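Local structure of glutaredoxin 1 (Francisella tularensis subsp. tularensis, 3MSZ) at residues Lys5-Thr10 and Ala30-Ile35. The protein probably works as a small thiol-disulfide oxidoreductase of the glutaredoxin family, reducing protein disulfides with the help of glutathione, which it binds. Numbering follows the deposited sequence. Where two conformers were deposited one is given.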
ATOM      1  N   LYS A   5      11.220   5.074  -2.117  1.00 33.62           N
ATOM      2  CA  LYS A   5      10.557   5.096  -0.821  1.00 36.72           C
ATOM      3  C   LYS A   5       9.164   4.459  -0.915  1.00 40.06           C
ATOM      4  O   LYS A   5       8.272   4.980  -1.593  1.00 42.96           O
ATOM      5  CB  LYS A   5      10.437   6.540  -0.325  1.00 47.62           C
ATOM      6  CG  LYS A   5       9.286   6.790   0.656  1.00 48.82           C
ATOM      7  CD  LYS A   5       9.120   8.293   0.966  1.00 58.51           C
ATOM      8  CE  LYS A   5       7.854   8.571   1.804  1.00 65.57           C
ATOM      9  NZ  LYS A   5       7.766   9.966   2.358  1.00 66.99           N
ATOM     10  N   VAL A   6       8.995   3.329  -0.235  1.00 37.79           N
ATOM     11  CA  VAL A   6       7.758   2.561  -0.263  1.00 34.61           C
ATOM     12  C   VAL A   6       7.076   2.598   1.087  1.00 27.85           C
ATOM     13  O   VAL A   6       7.677   2.297   2.111  1.00 27.41           O
ATOM     14  CB  VAL A   6       8.008   1.089  -0.602  1.00 34.27           C
ATOM     15  CG1 VAL A   6       6.648   0.314  -0.658  1.00 27.68           C
ATOM     16  CG2 VAL A   6       8.795   0.964  -1.915  1.00 34.08           C
ATOM     17  N   LYS A   7       5.802   2.954   1.081  1.00 25.19           N
ATOM     18  CA  LYS A   7       4.988   2.876   2.277  1.00 25.63           C
ATOM     19  C   LYS A   7       3.788   1.969   2.016  1.00 25.92           C
ATOM     20  O   LYS A   7       3.085   2.108   1.005  1.00 28.10           O
ATOM     21  CB  LYS A   7       4.511   4.286   2.653  1.00 35.01           C
ATOM     22  CG  LYS A   7       3.650   4.338   3.897  1.00 42.71           C
ATOM     23  CD  LYS A   7       4.474   4.046   5.139  1.00 56.06           C
ATOM     24  CE  LYS A   7       3.669   4.243   6.409  1.00 59.10           C
ATOM     25  NZ  LYS A   7       3.355   5.681   6.652  1.00 59.31           N
ATOM     26  N   ILE A   8       3.564   1.023   2.926  0.69 24.43           N
ATOM     27  CA  ILE A   8       2.425   0.120   2.838  0.69 21.80           C
ATOM     28  C   ILE A   8       1.589   0.136   4.110  0.69 23.81           C
ATOM     29  O   ILE A   8       2.107  -0.059   5.218  0.69 24.06           O
ATOM     30  CB  ILE A   8       2.840  -1.357   2.623  0.69 18.58           C
ATOM     31  CG1 ILE A   8       4.014  -1.453   1.634  0.69 24.83           C
ATOM     32  CG2 ILE A   8       1.641  -2.151   2.104  0.69 16.25           C
ATOM     33  CD1 ILE A   8       4.436  -2.903   1.295  0.69 23.65           C
ATOM     34  N   TYR A   9       0.287   0.334   3.931  1.00 22.36           N
ATOM     35  CA  TYR A   9      -0.652   0.285   5.020  1.00 21.08           C
ATOM     36  C   TYR A   9      -1.360  -1.055   4.988  1.00 22.41           C
ATOM     37  O   TYR A   9      -1.897  -1.451   3.948  1.00 21.06           O
ATOM     38  CB  TYR A   9      -1.652   1.436   4.870  1.00 21.71           C
ATOM     39  CG  TYR A   9      -1.008   2.796   5.067  1.00 28.41           C
ATOM     40  CD1 TYR A   9      -0.904   3.347   6.339  1.00 32.00           C
ATOM     41  CD2 TYR A   9      -0.539   3.540   3.984  1.00 33.45           C
ATOM     42  CE1 TYR A   9      -0.329   4.600   6.536  1.00 33.19           C
ATOM     43  CE2 TYR A   9       0.054   4.810   4.170  1.00 31.84           C
ATOM     44  CZ  TYR A   9       0.135   5.327   5.456  1.00 35.29           C
ATOM     45  OH  TYR A   9       0.709   6.563   5.690  1.00 38.16           O
ATOM     46  N   THR A  10      -1.384  -1.731   6.140  1.00 17.09           N
ATOM     47  CA  THR A  10      -1.843  -3.093   6.207  1.00 13.53           C
ATOM     48  C   THR A  10      -2.631  -3.372   7.484  1.00 21.64           C
ATOM     49  O   THR A  10      -2.792  -2.503   8.341  1.00 23.29           O
ATOM     50  CB  THR A  10      -0.638  -4.082   6.200  1.00 21.96           C
ATOM     51  OG1 THR A  10       0.113  -3.886   7.395  1.00 27.13           O
ATOM     52  CG2 THR A  10       0.286  -3.808   5.015  1.00 21.58           C
ATOM     53  N   ALA A  30      13.043  -2.481   0.133  1.00 30.53           N
ATOM     54  CA  ALA A  30      12.655  -2.181   1.510  1.00 37.28           C
ATOM     55  C   ALA A  30      11.389  -1.344   1.535  1.00 30.07           C
ATOM     56  O   ALA A  30      11.086  -0.647   0.589  1.00 32.37           O
ATOM     57  CB  ALA A  30      13.781  -1.442   2.243  1.00 40.11           C
ATOM     58  N   PHE A  31      10.646  -1.411   2.627  1.00 33.34           N
ATOM     59  CA  PHE A  31       9.401  -0.659   2.726  1.00 32.81           C
ATOM     60  C   PHE A  31       9.128  -0.403   4.195  1.00 32.52           C
ATOM     61  O   PHE A  31       9.636  -1.129   5.061  1.00 30.85           O
ATOM     62  CB  PHE A  31       8.228  -1.438   2.107  1.00 29.92           C
ATOM     63  CG  PHE A  31       8.009  -2.814   2.715  1.00 30.60           C
ATOM     64  CD1 PHE A  31       8.588  -3.950   2.143  1.00 31.69           C
ATOM     65  CD2 PHE A  31       7.251  -2.967   3.873  1.00 25.80           C
ATOM     66  CE1 PHE A  31       8.391  -5.217   2.711  1.00 31.41           C
ATOM     67  CE2 PHE A  31       7.053  -4.240   4.458  1.00 23.88           C
ATOM     68  CZ  PHE A  31       7.615  -5.359   3.874  1.00 31.22           C
ATOM     69  N   ASP A  32       8.345   0.638   4.455  1.00 25.49           N
ATOM     70  CA  ASP A  32       7.835   0.931   5.782  1.00 37.29           C
ATOM     71  C   ASP A  32       6.367   0.520   5.857  1.00 34.75           C
ATOM     72  O   ASP A  32       5.522   0.957   5.045  1.00 31.53           O
ATOM     73  CB  ASP A  32       7.967   2.423   6.109  1.00 51.21           C
ATOM     74  CG  ASP A  32       7.486   2.752   7.522  1.00 66.61           C
ATOM     75  OD1 ASP A  32       8.105   2.256   8.496  1.00 70.54           O
ATOM     76  OD2 ASP A  32       6.484   3.494   7.661  1.00 72.88           O
ATOM     77  N   GLU A  33       6.068  -0.324   6.835  1.00 30.95           N
ATOM     78  CA  GLU A  33       4.722  -0.829   7.005  1.00 26.91           C
ATOM     79  C   GLU A  33       4.060  -0.113   8.178  1.00 26.49           C
ATOM     80  O   GLU A  33       4.639   0.000   9.268  1.00 28.30           O
ATOM     81  CB  GLU A  33       4.740  -2.346   7.265  1.00 26.14           C
ATOM     82  CG  GLU A  33       3.332  -2.971   7.374  1.00 30.36           C
ATOM     83  CD  GLU A  33       3.366  -4.475   7.734  1.00 37.77           C
ATOM     84  OE1 GLU A  33       4.408  -4.925   8.233  1.00 42.39           O
ATOM     85  OE2 GLU A  33       2.354  -5.210   7.538  1.00 35.45           O
ATOM     86  N   THR A  34       2.832   0.336   7.961  1.00 23.43           N
ATOM     87  CA  THR A  34       1.979   0.794   9.054  1.00 28.01           C
ATOM     88  C   THR A  34       0.802  -0.163   9.205  1.00 29.89           C
ATOM     89  O   THR A  34       0.008  -0.312   8.270  1.00 24.80           O
ATOM     90  CB  THR A  34       1.456   2.174   8.736  1.00 30.56           C
ATOM     91  OG1 THR A  34       2.568   3.067   8.696  1.00 37.89           O
ATOM     92  CG2 THR A  34       0.454   2.654   9.781  1.00 34.50           C
ATOM     93  N   ILE A  35       0.711  -0.824  10.362  1.00 30.24           N
ATOM     94  CA  ILE A  35      -0.345  -1.806  10.632  1.00 28.13           C
ATOM     95  C   ILE A  35      -1.502  -1.148  11.397  1.00 29.99           C
ATOM     96  O   ILE A  35      -1.306  -0.570  12.453  1.00 36.09           O
ATOM     97  CB  ILE A  35       0.148  -2.981  11.478  1.00 28.18           C
ATOM     98  CG1 ILE A  35       1.258  -3.749  10.761  1.00 29.46           C
ATOM     99  CG2 ILE A  35      -1.000  -3.962  11.748  1.00 30.18           C
ATOM    100  CD1 ILE A  35       1.886  -4.845  11.620  1.00 33.11           C
TER
HETATM  101  O   HOH W   1       2.278   6.214   9.166  1.00 48.52           O
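E33 OE2 is gripped from two sources: T10 OG1 donates a hydrogen bond to it at 2.6 Å, and K21 of helix 15-26 adds a salt bridge. The hydroxyl comes in on the anti side of the carboxylate, 21° out of its plane, and the two side chains cross at about a right angle. E33 CG is anti to the backbone N (chi1 -177°), and the chain runs extended beyond it. On the same face of the sheet, the CD1 methyl of I8 sits over one face of the F31 ring, 4.1 Å from its centroid and offset toward the rim, a CH-pi contact. Beside it, V6 CG1 packs on F31 CB at 3.6 Å.

K7, Y9, D32 and T34 occupy the other face. K7 lies alongside D32, bends at chi2 and chi4, and its NZ donates a hydrogen bond to Y9 OH at 3.0 Å; the salt bridge from NZ to D32 OD2 is long, at 3.9 Å. A water accepts from K7 NZ and also hydrogen-bonds T34 OG1, while T34 CB rests 3.6 Å from Y9 CD1.

Between the two faces, the strands are joined by a regular parallel ladder: D32 N to V6 O, I8 N to D32 O, T34 N to I8 O and T10 N to T34 O, each 2.9 Å.

The two strands and helix 15-26 between them make up the first beta-alpha-beta unit of the thioredoxin fold. F24 of that helix meets V6 and I8, and C17 of the CxxC motif touches T10. Strand 32-35 is one of the sheet's two outermost strands, while 6-10 lies inside, flanked on its far side by antiparallel strand 64-67.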